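Membrane attack complex assembly inhibitor BGA71 (Borreliella bavariensis, PDB 6FMH) inhibits assembly of the complement membrane attack complex, and as an outer surface protein probably shields the Lyme disease bacterium from host lysis. Local coordinates at residues A177-M180 and K181-K185; Y184-L187 and D188-K191; N52-Q55 and Y56-M59; L79-I82 and L83-Y87; T129-Q132 and K133-E136. All blocks are in the same frame, centred on the assembly; numbering follows the deposited sequence.

Contact 1 of 5, residues A177-M180 and K181-K185; sequences ATYM and KENYK
From Ala177 to Tyr184 the backbone is bonded i to i+4, firmly at Lys181 N to Ala177 O (3.0 Å) and Glu182 N to Thr178 O (2.9 Å), then only weakly where Asn183 N meets Tyr179 O and Tyr184 N meets Met180 O. This is the last part of helix 173-183, in an all-helical fold, and where the main-chain bonds weaken, Asn183 adds a side-chain bond. Its CG lies anti to the carbonyl carbon (chi1 -65°), which turns the amide back along the helix, and ND2 gives a hydrogen bond of 2.6 Å to Tyr179 O. That carbonyl is thus held by the asparagine side chain as well as by the weak backbone bond. The same ND2 sits over the middle of the Tyr179 ring, 3.2 Å above its plane, with the amide and ring planes 44° apart. Tyr179 is fixed from its far end too: its OH is bonded to Asp161 and Thr158 on helix 127-163.

On the face turned to helices 73-88 and 90-123, Met180 bends at chi2 and chi3 and brings its sulfur and methyl beside Tyr184. This is an oblique Met-aromatic contact, with SD 5.2 Å from the ring centroid. Tyr184 is held at its other end by a hydrogen bond between its OH and Thr158 OG1, and meets Phe99 edge-to-face. Met180 O lies at the edge of the Tyr184 ring, and Met180 CE lies 3.9 Å from both CE2 and CD2 of Tyr184.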
loop_
_atom_site.group_PDB
_atom_site.type_symbol
_atom_site.label_atom_id
_atom_site.label_comp_id
_atom_site.label_asym_id
_atom_site.label_seq_id
_atom_site.Cartn_x
_atom_site.Cartn_y
_atom_site.Cartn_z
ATOM N N ALA A 177 -11.991 -7.215 32.070
ATOM C CA ALA A 177 -11.469 -5.878 31.845
ATOM C C ALA A 177 -10.085 -5.709 32.459
ATOM O O ALA A 177 -9.207 -5.093 31.837
ATOM C CB ALA A 177 -12.390 -4.854 32.435
ATOM N N THR A 178 -9.873 -6.258 33.643
ATOM C CA THR A 178 -8.597 -6.082 34.280
ATOM C C THR A 178 -7.512 -6.826 33.514
ATOM O O THR A 178 -6.421 -6.286 33.298
ATOM C CB THR A 178 -8.631 -6.572 35.735
ATOM O OG1 THR A 178 -9.672 -5.886 36.407
ATOM C CG2 THR A 178 -7.355 -6.345 36.447
ATOM N N TYR A 179 -7.849 -8.024 33.071
ATOM C CA TYR A 179 -6.925 -8.832 32.341
ATOM C C TYR A 179 -6.478 -8.123 31.043
ATOM O O TYR A 179 -5.287 -8.110 30.706
ATOM C CB TYR A 179 -7.572 -10.175 32.045
ATOM C CG TYR A 179 -6.711 -11.136 31.271
ATOM C CD1 TYR A 179 -6.556 -11.029 29.915
ATOM C CD2 TYR A 179 -6.122 -12.215 31.902
ATOM C CE1 TYR A 179 -5.777 -11.925 29.221
ATOM C CE2 TYR A 179 -5.360 -13.147 31.213
ATOM C CZ TYR A 179 -5.179 -12.994 29.880
ATOM O OH TYR A 179 -4.374 -13.874 29.205
ATOM N N MET A 180 -7.447 -7.642 30.266
ATOM C CA MET A 180 -7.140 -7.012 29.009
ATOM C C MET A 180 -6.298 -5.780 29.266
ATOM O O MET A 180 -5.330 -5.528 28.538
ATOM C CB MET A 180 -8.408 -6.638 28.286
ATOM C CG MET A 180 -9.212 -7.817 27.759
ATOM S SD MET A 180 -8.403 -8.997 26.702
ATOM C CE MET A 180 -8.116 -8.119 25.278
ATOM N N LYS A 181 -6.615 -5.035 30.339
ATOM C CA LYS A 181 -5.810 -3.877 30.715
ATOM C C LYS A 181 -4.337 -4.248 31.034
ATOM O O LYS A 181 -3.416 -3.561 30.596
ATOM C CB LYS A 181 -6.441 -3.169 31.919
ATOM C CG LYS A 181 -7.440 -2.109 31.529
ATOM C CD LYS A 181 -8.065 -1.397 32.716
ATOM C CE LYS A 181 -9.174 -2.233 33.342
ATOM N NZ LYS A 181 -9.973 -1.469 34.356
ATOM N N GLU A 182 -4.135 -5.301 31.836
ATOM C CA GLU A 182 -2.804 -5.672 32.339
ATOM C C GLU A 182 -1.920 -6.411 31.275
ATOM O O GLU A 182 -0.681 -6.461 31.396
ATOM C CB GLU A 182 -2.898 -6.408 33.714
ATOM C CG GLU A 182 -3.641 -5.578 34.818
ATOM C CD GLU A 182 -3.090 -4.139 35.049
ATOM O OE1 GLU A 182 -1.877 -4.018 35.319
ATOM O OE2 GLU A 182 -3.849 -3.114 34.970
ATOM N N ASN A 183 -2.539 -6.949 30.218
ATOM C CA ASN A 183 -1.790 -7.702 29.219
ATOM C C ASN A 183 -1.660 -6.967 27.917
ATOM O O ASN A 183 -1.017 -7.433 26.992
ATOM C CB ASN A 183 -2.456 -9.045 29.025
ATOM C CG ASN A 183 -2.376 -9.870 30.264
ATOM O OD1 ASN A 183 -1.298 -10.443 30.589
ATOM N ND2 ASN A 183 -3.502 -10.046 30.930
ATOM N N TYR A 184 -2.343 -5.838 27.808
ATOM C CA TYR A 184 -2.239 -5.034 26.614
ATOM C C TYR A 184 -2.053 -3.575 26.956
ATOM O O TYR A 184 -2.751 -2.732 26.434
ATOM C CB TYR A 184 -3.471 -5.314 25.729
ATOM C CG TYR A 184 -3.536 -6.797 25.327
ATOM C CD1 TYR A 184 -2.777 -7.277 24.286
ATOM C CD2 TYR A 184 -4.318 -7.675 26.008
ATOM C CE1 TYR A 184 -2.830 -8.598 23.916
ATOM C CE2 TYR A 184 -4.364 -9.011 25.674
ATOM C CZ TYR A 184 -3.626 -9.476 24.623
ATOM O OH TYR A 184 -3.711 -10.827 24.258
ATOM N N LYS A 185 -1.157 -3.300 27.885
ATOM C CA LYS A 185 -0.993 -1.979 28.499
ATOM C C LYS A 185 -0.620 -0.946 27.489
ATOM O O LYS A 185 -1.195 0.146 27.413
ATOM C CB LYS A 185 0.156 -1.988 29.506
ATOM C CG LYS A 185 -0.220 -2.431 30.912
ATOM C CD LYS A 185 0.809 -2.006 31.971
ATOM C CE LYS A 185 0.197 -1.662 33.342
ATOM N NZ LYS A 185 1.067 -2.084 34.498
#

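Contact 2 of 5, residues Y184-L187 and D188-K191; sequences YKTL and DSFK
Phe190 reaches back past Leu187 and Thr186 to Tyr184 in a tail that folds into overlapping turns after helix 173-183, closed by i to i+3 backbone bonds instead of the regular helical ones. Followed outward, its CB lies 3.6 Å from Leu187 O, the carbonyl that accepts a 2.9 Å bond from Phe190 N. CG is anti to the carbonyl carbon (chi1 -66°), which sends the ring back along the chain. CD2 comes 3.6 Å from Thr186 O, CE2 passes on toward Tyr184, and CZ ends 3.4 Å from Tyr184 CD1. The two rings are inclined by 33° with centroids 5.7 Å apart, so they neither stack nor meet edge-on. Thr147 and Lys154 of helix 127-163 also touch the phenylalanine.

Thr186 O carries the first turn. Ser189 N bonds to it from well above the carbonyl plane, and Ser189 OG donates to the same oxygen, though the modelled separation is too short to be taken literally. Leu187 packs on Ser106, Ile107 and Asp110 of helix 90-123. Beyond it Lys191 runs extended, then bends at chi4, and its NZ forms a salt bridge with Asp188 OD1 at 3.1 Å.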
loop_
_atom_site.group_PDB
_atom_site.type_symbol
_atom_site.label_atom_id
_atom_site.label_comp_id
_atom_site.label_asym_id
_atom_site.label_seq_id
_atom_site.Cartn_x
_atom_site.Cartn_y
_atom_site.Cartn_z
ATOM N N TYR A 184 -2.343 -5.838 27.808
ATOM C CA TYR A 184 -2.239 -5.034 26.614
ATOM C C TYR A 184 -2.053 -3.575 26.956
ATOM O O TYR A 184 -2.751 -2.732 26.434
ATOM C CB TYR A 184 -3.471 -5.314 25.729
ATOM C CG TYR A 184 -3.536 -6.797 25.327
ATOM C CD1 TYR A 184 -2.777 -7.277 24.286
ATOM C CD2 TYR A 184 -4.318 -7.675 26.008
ATOM C CE1 TYR A 184 -2.830 -8.598 23.916
ATOM C CE2 TYR A 184 -4.364 -9.011 25.674
ATOM C CZ TYR A 184 -3.626 -9.476 24.623
ATOM O OH TYR A 184 -3.711 -10.827 24.258
ATOM N N LYS A 185 -1.157 -3.300 27.885
ATOM C CA LYS A 185 -0.993 -1.979 28.499
ATOM C C LYS A 185 -0.620 -0.946 27.489
ATOM O O LYS A 185 -1.195 0.146 27.413
ATOM C CB LYS A 185 0.156 -1.988 29.506
ATOM C CG LYS A 185 -0.220 -2.431 30.912
ATOM C CD LYS A 185 0.809 -2.006 31.971
ATOM C CE LYS A 185 0.197 -1.662 33.342
ATOM N NZ LYS A 185 1.067 -2.084 34.498
ATOM N N THR A 186 0.351 -1.339 26.691
ATOM C CA THR A 186 1.018 -0.452 25.790
ATOM C C THR A 186 1.586 -1.255 24.574
ATOM O O THR A 186 2.065 -2.366 24.719
ATOM C CB THR A 186 2.115 0.291 26.618
ATOM O OG1 THR A 186 2.464 1.505 25.979
ATOM C CG2 THR A 186 3.358 -0.521 26.802
ATOM N N LEU A 187 1.524 -0.661 23.402
ATOM C CA LEU A 187 2.301 -1.098 22.234
ATOM C C LEU A 187 3.773 -1.472 22.568
ATOM O O LEU A 187 4.250 -2.557 22.216
ATOM C CB LEU A 187 2.304 0.023 21.187
ATOM C CG LEU A 187 3.162 -0.109 19.950
ATOM C CD1 LEU A 187 2.551 -1.149 19.036
ATOM C CD2 LEU A 187 3.244 1.225 19.230
ATOM N N ASP A 188 4.464 -0.563 23.254
ATOM C CA ASP A 188 5.890 -0.720 23.569
ATOM C C ASP A 188 6.213 -2.010 24.321
ATOM O O ASP A 188 7.313 -2.500 24.249
ATOM C CB ASP A 188 6.373 0.466 24.410
ATOM C CG ASP A 188 6.812 1.620 23.561
ATOM O OD1 ASP A 188 6.639 1.560 22.282
ATOM O OD2 ASP A 188 7.373 2.584 24.173
ATOM N N SER A 189 5.248 -2.532 25.080
ATOM C CA SER A 189 5.475 -3.707 25.875
ATOM C C SER A 189 5.658 -4.915 24.992
ATOM O O SER A 189 6.230 -5.892 25.417
ATOM C CB SER A 189 4.282 -3.935 26.798
ATOM O OG SER A 189 3.071 -4.102 26.066
ATOM N N PHE A 190 5.133 -4.872 23.767
ATOM C CA PHE A 190 5.271 -6.008 22.846
ATOM C C PHE A 190 6.512 -5.925 21.980
ATOM O O PHE A 190 6.813 -6.859 21.263
ATOM C CB PHE A 190 4.045 -6.132 21.982
ATOM C CG PHE A 190 2.849 -6.482 22.752
ATOM C CD1 PHE A 190 2.674 -7.752 23.222
ATOM C CD2 PHE A 190 1.870 -5.521 23.022
ATOM C CE1 PHE A 190 1.541 -8.102 23.939
ATOM C CE2 PHE A 190 0.732 -5.868 23.755
ATOM C CZ PHE A 190 0.574 -7.166 24.200
ATOM N N LYS A 191 7.238 -4.800 22.054
ATOM C CA LYS A 191 8.486 -4.631 21.300
ATOM C C LYS A 191 9.550 -5.502 21.848
ATOM O O LYS A 191 9.501 -5.835 23.021
ATOM C CB LYS A 191 8.940 -3.204 21.325
ATOM C CG LYS A 191 8.122 -2.332 20.389
ATOM C CD LYS A 191 8.526 -0.910 20.400
ATOM C CE LYS A 191 7.689 -0.189 19.320
ATOM N NZ LYS A 191 6.228 -0.120 19.676
#

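Contact 3 of 5, residues N52-Q55 and Y56-M59; sequences NLSQ and YEEM
Ser54 and Glu57 face each other across the first turn of helix 55-68, each side chain turned to the other's backbone N-H. Ser54 OG, between its own N and carbonyl carbon at chi1 69°, accepts from Glu57 N at 3.1 Å in a nearly straight bond (164°). Glu57 has its CG beside the backbone N and then runs extended, back past the serine hydroxyl, so that OE1 takes Ser54 N at 3.3 Å; the donor arrives from above the carboxylate plane. A weak bond from Ser54 OG to Glu57 OE1 ties the two side chains directly.

Asn52 O also lies close to Glu57 OE1, and Glu14 of the second subunit brings another carboxylate there. Such acceptor-rich surroundings may raise the proton affinity of Glu57. Leu53 points its CD1 at Glu57 CB, 3.6 Å away, while the side chain as a whole stands at about a right angle to Glu58, with Leu53 CG 4.1 Å from Glu58 CB. Leu42 packs on both Leu53 and Glu58. The extended Glu58 carries its carboxylate beyond the contact, to salt bridges with Lys62 and Lys46. Glu58 N, meanwhile, closes the first i to i+4 bond of the helix on Ser54 O at 3.0 Å. Two reciprocal side-chain to backbone bonds, with Ser54 at the N-cap, are the signature of a capping box.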
loop_
_atom_site.group_PDB
_atom_site.type_symbol
_atom_site.label_atom_id
_atom_site.label_comp_id
_atom_site.label_asym_id
_atom_site.label_seq_id
_atom_site.Cartn_x
_atom_site.Cartn_y
_atom_site.Cartn_z
ATOM N N ASN A 52 -16.066 6.150 13.706
ATOM C CA ASN A 52 -16.314 5.513 12.405
ATOM C C ASN A 52 -15.117 4.657 12.033
ATOM O O ASN A 52 -14.023 5.154 11.746
ATOM C CB ASN A 52 -16.589 6.566 11.347
ATOM C CG ASN A 52 -17.298 6.044 10.082
ATOM O OD1 ASN A 52 -18.467 6.404 9.795
ATOM N ND2 ASN A 52 -16.566 5.366 9.260
ATOM N N LEU A 53 -15.343 3.356 12.095
ATOM C CA LEU A 53 -14.452 2.394 11.552
ATOM C C LEU A 53 -14.602 2.366 10.029
ATOM O O LEU A 53 -15.503 1.744 9.483
ATOM C CB LEU A 53 -14.789 1.010 12.105
ATOM C CG LEU A 53 -13.871 -0.153 11.795
ATOM C CD1 LEU A 53 -12.508 0.092 12.402
ATOM C CD2 LEU A 53 -14.493 -1.391 12.374
ATOM N N SER A 54 -13.683 3.014 9.339
ATOM C CA SER A 54 -13.600 2.867 7.915
ATOM C C SER A 54 -13.221 1.448 7.528
ATOM O O SER A 54 -12.637 0.690 8.309
ATOM C CB SER A 54 -12.545 3.823 7.358
ATOM O OG SER A 54 -11.247 3.443 7.730
ATOM N N GLN A 55 -13.476 1.138 6.269
ATOM C CA GLN A 55 -13.132 -0.152 5.719
ATOM C C GLN A 55 -11.571 -0.425 5.685
ATOM O O GLN A 55 -11.128 -1.579 5.745
ATOM C CB GLN A 55 -13.882 -0.355 4.408
ATOM C CG GLN A 55 -13.706 0.812 3.420
ATOM C CD GLN A 55 -14.854 1.831 3.536
ATOM O OE1 GLN A 55 -15.930 1.514 3.062
ATOM N NE2 GLN A 55 -14.650 3.044 4.130
ATOM N N TYR A 56 -10.768 0.628 5.687
ATOM C CA TYR A 56 -9.293 0.520 5.767
ATOM C C TYR A 56 -8.843 0.183 7.184
ATOM O O TYR A 56 -8.056 -0.755 7.396
ATOM C CB TYR A 56 -8.585 1.837 5.326
ATOM C CG TYR A 56 -7.124 1.875 5.748
ATOM C CD1 TYR A 56 -6.181 1.088 5.092
ATOM C CD2 TYR A 56 -6.697 2.604 6.850
ATOM C CE1 TYR A 56 -4.863 1.068 5.498
ATOM C CE2 TYR A 56 -5.360 2.599 7.273
ATOM C CZ TYR A 56 -4.450 1.832 6.589
ATOM O OH TYR A 56 -3.124 1.783 6.956
ATOM N N GLU A 57 -9.319 0.991 8.124
ATOM C CA GLU A 57 -9.133 0.759 9.558
ATOM C C GLU A 57 -9.453 -0.699 9.921
ATOM O O GLU A 57 -8.605 -1.424 10.426
ATOM C CB GLU A 57 -10.019 1.732 10.355
ATOM C CG GLU A 57 -9.503 3.168 10.302
ATOM C CD GLU A 57 -10.228 4.148 11.199
ATOM O OE1 GLU A 57 -11.270 4.703 10.807
ATOM O OE2 GLU A 57 -9.744 4.355 12.327
ATOM N N GLU A 58 -10.636 -1.140 9.511
ATOM C CA GLU A 58 -11.066 -2.514 9.661
ATOM C C GLU A 58 -10.114 -3.581 9.113
ATOM O O GLU A 58 -9.876 -4.602 9.750
ATOM C CB GLU A 58 -12.395 -2.668 8.942
ATOM C CG GLU A 58 -12.933 -4.082 8.925
ATOM C CD GLU A 58 -14.295 -4.179 8.306
ATOM O OE1 GLU A 58 -14.736 -3.194 7.647
ATOM O OE2 GLU A 58 -14.902 -5.258 8.471
ATOM N N MET A 59 -9.609 -3.356 7.914
ATOM C CA MET A 59 -8.734 -4.322 7.274
ATOM C C MET A 59 -7.435 -4.446 8.040
ATOM O O MET A 59 -6.912 -5.553 8.225
ATOM C CB MET A 59 -8.386 -3.870 5.863
ATOM C CG MET A 59 -8.603 -4.900 4.768
ATOM S SD MET A 59 -8.485 -6.662 5.157
ATOM C CE MET A 59 -7.440 -7.207 3.821
#

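Contact 4 of 5, residues L79-I82 and L83-Y87; sequences LKEI and LETLY
Leu79 and Leu83 meet on the buried face of helix 73-88, an amphipathic helix with one apolar side in the core of this all-helical fold and one charged side. Leu79 CG lies anti to the backbone N (chi1 178°) and so leans forward along the helix, putting CD1 3.8 Å from Leu83 CG. Leu155 and Ile159 of helix 127-163 pack on Leu79, and Phe99 and Ile100 of helix 90-123 on Leu83. Ile82 and Leu86 continue the apolar side one step round, but more loosely, with Ile82 CG2 4.3 Å from Leu86 CD1. Leu86 reaches on to Val173, Leu176 and Met180 of helix 173-183.

The charged side is the one turned to solvent: Glu81 is exposed, Lys80 and Glu84 partly so. Lys80 is extended throughout, and Glu84 crosses its chain at a slant, with Glu84 OE2 3.1 Å from Lys80 CE. The charges do not pair: Lys80 NZ stays 4.2 Å from Glu84 OE2, beyond a salt bridge. Each end has another partner, Lys80 NZ on Asn40 O and Glu84 OE2 on Thr44 OG1. Glu81 stretches out from the helix to bond Tyr162 OH.

Between the two sides Thr85 folds its hydroxyl back on the main chain. Glu81 O accepts twice, from Thr85 N at 2.7 Å nearly along its C=O direction (168°), and from Thr85 OG1 at 2.6 Å from above the carbonyl plane.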
loop_
_atom_site.group_PDB
_atom_site.type_symbol
_atom_site.label_atom_id
_atom_site.label_comp_id
_atom_site.label_asym_id
_atom_site.label_seq_id
_atom_site.Cartn_x
_atom_site.Cartn_y
_atom_site.Cartn_z
ATOM N N LEU A 79 -12.571 -14.120 20.308
ATOM C CA LEU A 79 -12.081 -12.795 20.521
ATOM C C LEU A 79 -13.216 -11.815 20.320
ATOM O O LEU A 79 -13.300 -10.790 20.993
ATOM C CB LEU A 79 -10.937 -12.474 19.550
ATOM C CG LEU A 79 -10.342 -11.036 19.631
ATOM C CD1 LEU A 79 -10.173 -10.503 21.046
ATOM C CD2 LEU A 79 -9.002 -10.970 18.940
ATOM N N LYS A 80 -14.060 -12.106 19.350
ATOM C CA LYS A 80 -15.244 -11.292 19.091
ATOM C C LYS A 80 -16.142 -11.217 20.330
ATOM O O LYS A 80 -16.626 -10.163 20.710
ATOM C CB LYS A 80 -15.993 -11.892 17.920
ATOM C CG LYS A 80 -17.292 -11.221 17.618
ATOM C CD LYS A 80 -17.885 -11.686 16.282
ATOM C CE LYS A 80 -19.274 -11.085 16.153
ATOM N NZ LYS A 80 -19.878 -11.308 14.820
ATOM N N GLU A 81 -16.344 -12.356 20.973
ATOM C CA GLU A 81 -17.162 -12.373 22.154
ATOM C C GLU A 81 -16.511 -11.535 23.263
ATOM O O GLU A 81 -17.153 -10.686 23.880
ATOM C CB GLU A 81 -17.437 -13.808 22.560
ATOM C CG GLU A 81 -18.176 -13.991 23.884
ATOM C CD GLU A 81 -18.507 -15.453 24.153
ATOM O OE1 GLU A 81 -18.939 -16.094 23.213
ATOM O OE2 GLU A 81 -18.347 -15.975 25.284
ATOM N N ILE A 82 -15.227 -11.767 23.506
ATOM C CA ILE A 82 -14.467 -10.968 24.455
ATOM C C ILE A 82 -14.704 -9.460 24.241
ATOM O O ILE A 82 -15.079 -8.733 25.190
ATOM C CB ILE A 82 -12.943 -11.219 24.365
ATOM C CG1 ILE A 82 -12.621 -12.607 24.884
ATOM C CG2 ILE A 82 -12.213 -10.176 25.225
ATOM C CD1 ILE A 82 -11.254 -13.140 24.558
ATOM N N LEU A 83 -14.529 -9.019 23.001
ATOM C CA LEU A 83 -14.630 -7.603 22.733
ATOM C C LEU A 83 -16.034 -7.092 22.840
ATOM O O LEU A 83 -16.253 -5.990 23.289
ATOM C CB LEU A 83 -14.037 -7.275 21.371
ATOM C CG LEU A 83 -12.531 -7.524 21.241
ATOM C CD1 LEU A 83 -12.157 -7.285 19.810
ATOM C CD2 LEU A 83 -11.714 -6.660 22.178
ATOM N N GLU A 84 -17.002 -7.918 22.470
ATOM C CA GLU A 84 -18.417 -7.529 22.557
ATOM C C GLU A 84 -18.974 -7.551 23.970
ATOM O O GLU A 84 -19.804 -6.741 24.329
ATOM C CB GLU A 84 -19.257 -8.419 21.663
ATOM C CG GLU A 84 -19.153 -8.019 20.211
ATOM C CD GLU A 84 -19.911 -8.944 19.272
ATOM O OE1 GLU A 84 -20.556 -9.889 19.746
ATOM O OE2 GLU A 84 -19.901 -8.688 18.060
ATOM N N THR A 85 -18.510 -8.474 24.784
ATOM C CA THR A 85 -18.777 -8.392 26.219
ATOM C C THR A 85 -18.324 -7.022 26.767
ATOM O O THR A 85 -19.098 -6.331 27.416
ATOM C CB THR A 85 -18.014 -9.496 26.952
ATOM O OG1 THR A 85 -18.252 -10.753 26.278
ATOM C CG2 THR A 85 -18.398 -9.596 28.415
ATOM N N LEU A 86 -17.069 -6.660 26.507
ATOM C CA LEU A 86 -16.473 -5.447 27.067
ATOM C C LEU A 86 -17.198 -4.224 26.542
ATOM O O LEU A 86 -17.475 -3.296 27.310
ATOM C CB LEU A 86 -14.969 -5.344 26.735
ATOM C CG LEU A 86 -14.036 -6.338 27.410
ATOM C CD1 LEU A 86 -12.607 -6.262 26.890
ATOM C CD2 LEU A 86 -14.036 -6.159 28.910
ATOM N N TYR A 87 -17.520 -4.251 25.250
ATOM C CA TYR A 87 -18.238 -3.172 24.587
ATOM C C TYR A 87 -19.637 -2.991 25.163
ATOM O O TYR A 87 -20.084 -1.875 25.398
ATOM C CB TYR A 87 -18.381 -3.466 23.087
ATOM C CG TYR A 87 -18.957 -2.341 22.278
ATOM C CD1 TYR A 87 -20.342 -2.149 22.189
ATOM C CD2 TYR A 87 -18.140 -1.466 21.605
ATOM C CE1 TYR A 87 -20.890 -1.099 21.465
ATOM C CE2 TYR A 87 -18.684 -0.441 20.858
ATOM C CZ TYR A 87 -20.064 -0.256 20.802
ATOM O OH TYR A 87 -20.622 0.782 20.070
#

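Contact 5 of 5, residues T129-Q132 and K133-E136; sequences TQNQ and KESE
With CG2 anti to the backbone N, Thr129 directs its methyl forward along the helix, and Lys133, at chi1 -83° and extended beyond CG, runs beside it. The two side chains point the same way, and their meeting is a purely apolar one, Thr129 CG2 to Lys133 CD at 3.7 Å. The methylene chain thus lies against the threonine methyl while the ammonium travels on, to a salt bridge with Asp125 OD2; Glu120 is a second, longer and weaker ion partner. The threonine hydroxyl sits on the other branch, beside its own backbone N, and leaves the methyl to do the touching.

Thr129 also supplies the backbone carbonyl of the contact. Its O accepts from Lys133 N at 3.0 Å, nearly along the C=O direction, and from Gln132 N as well, so an i to i+4 and an i to i+3 bond share one oxygen. These residues stand near the start of helix 127-163, at the end of the elongated helical bundle far from the chain's centre.

A second pair is formed by Asn131 and Glu134, three residues apart. Glu134 has its CG anti to the backbone N (chi1 -178°) and extends back toward the amide, the two side chains lying side by side with amide and carboxylate planes 52° apart. Glu134 also touches Lys12 and Leu13 of helix 12-36, and Gln130 packs on Leu13 too. Closer to the main chain, Glu134 CB comes 3.3 Å from Gln130 O.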
loop_
_atom_site.group_PDB
_atom_site.type_symbol
_atom_site.label_atom_id
_atom_site.label_comp_id
_atom_site.label_asym_id
_atom_site.label_seq_id
_atom_site.Cartn_x
_atom_site.Cartn_y
_atom_site.Cartn_z
ATOM N N THR A 129 22.224 7.658 -0.590
ATOM C CA THR A 129 21.177 7.819 0.407
ATOM C C THR A 129 20.630 6.445 0.784
ATOM O O THR A 129 20.674 6.042 1.954
ATOM C CB THR A 129 20.069 8.742 -0.125
ATOM O OG1 THR A 129 20.541 10.086 -0.018
ATOM C CG2 THR A 129 18.795 8.604 0.661
ATOM N N GLN A 130 20.192 5.709 -0.233
ATOM C CA GLN A 130 19.609 4.388 -0.059
ATOM C C GLN A 130 20.376 3.538 0.878
ATOM O O GLN A 130 19.789 2.833 1.688
ATOM C CB GLN A 130 19.580 3.655 -1.368
ATOM C CG GLN A 130 18.558 2.542 -1.389
ATOM C CD GLN A 130 18.244 2.162 -2.800
ATOM O OE1 GLN A 130 17.738 2.977 -3.598
ATOM N NE2 GLN A 130 18.557 0.929 -3.135
ATOM N N ASN A 131 21.688 3.608 0.756
ATOM C CA ASN A 131 22.584 2.891 1.654
ATOM C C ASN A 131 22.713 3.472 3.077
ATOM O O ASN A 131 23.008 2.745 4.035
ATOM C CB ASN A 131 23.941 2.696 0.966
ATOM C CG ASN A 131 23.889 1.566 -0.060
ATOM O OD1 ASN A 131 23.086 0.635 0.073
ATOM N ND2 ASN A 131 24.725 1.638 -1.075
ATOM N N GLN A 132 22.441 4.759 3.212
ATOM C CA GLN A 132 22.508 5.414 4.493
ATOM C C GLN A 132 21.315 4.924 5.321
ATOM O O GLN A 132 21.492 4.199 6.307
ATOM C CB GLN A 132 22.493 6.916 4.259
ATOM C CG GLN A 132 23.549 7.634 5.042
ATOM C CD GLN A 132 24.179 8.762 4.272
ATOM O OE1 GLN A 132 25.209 8.592 3.654
ATOM N NE2 GLN A 132 23.565 9.929 4.325
ATOM N N LYS A 133 20.109 5.253 4.843
ATOM C CA LYS A 133 18.782 4.769 5.331
ATOM C C LYS A 133 18.629 3.258 5.539
ATOM O O LYS A 133 17.800 2.813 6.349
ATOM C CB LYS A 133 17.766 5.184 4.287
ATOM C CG LYS A 133 17.291 6.602 4.438
ATOM C CD LYS A 133 16.528 7.091 3.226
ATOM C CE LYS A 133 15.662 8.294 3.557
ATOM N NZ LYS A 133 14.818 8.735 2.436
ATOM N N GLU A 134 19.420 2.467 4.832
ATOM C CA GLU A 134 19.163 1.046 4.743
ATOM C C GLU A 134 19.073 0.348 6.085
ATOM O O GLU A 134 18.044 -0.257 6.416
ATOM C CB GLU A 134 20.231 0.410 3.898
ATOM C CG GLU A 134 20.051 -1.078 3.678
ATOM C CD GLU A 134 21.135 -1.654 2.768
ATOM O OE1 GLU A 134 21.578 -0.946 1.820
ATOM O OE2 GLU A 134 21.540 -2.812 2.999
ATOM N N SER A 135 20.136 0.446 6.875
ATOM C CA SER A 135 20.232 -0.294 8.134
ATOM C C SER A 135 19.061 0.009 9.076
ATOM O O SER A 135 18.479 -0.906 9.683
ATOM C CB SER A 135 21.548 0.036 8.869
ATOM O OG SER A 135 21.491 1.292 9.559
ATOM N N GLU A 136 18.720 1.282 9.186
ATOM C CA GLU A 136 17.704 1.708 10.115
ATOM C C GLU A 136 16.305 1.227 9.737
ATOM O O GLU A 136 15.506 0.793 10.592
ATOM C CB GLU A 136 17.733 3.224 10.225
ATOM C CG GLU A 136 16.624 3.815 11.098
ATOM C CD GLU A 136 16.651 5.331 11.129
ATOM O OE1 GLU A 136 17.630 5.932 10.638
ATOM O OE2 GLU A 136 15.699 5.930 11.633
#

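How the contacts relate
Contacts 1 and 2 run into each other, sharing Tyr184 and Lys185, with Asn183 O 3.2 Å from Phe190 CZ; their centres are 11 Å apart. Contact 4 packs directly on contact 1, Leu86 CD1 of helix 73-88 lying 3.8 Å from Met180 CG of helix 173-183, so these three form one connected region. Contact 3 caps the preceding helix 55-68 and stays about 9 Å from contact 4 at the nearest atoms. It is also the one reached by the second subunit. Contact 5 is remote, its centre 43 Å from that of contact 4, on the opposite side of the chain's centre, although its helix 127-163 also packs against contacts 1, 2 and 4 further along.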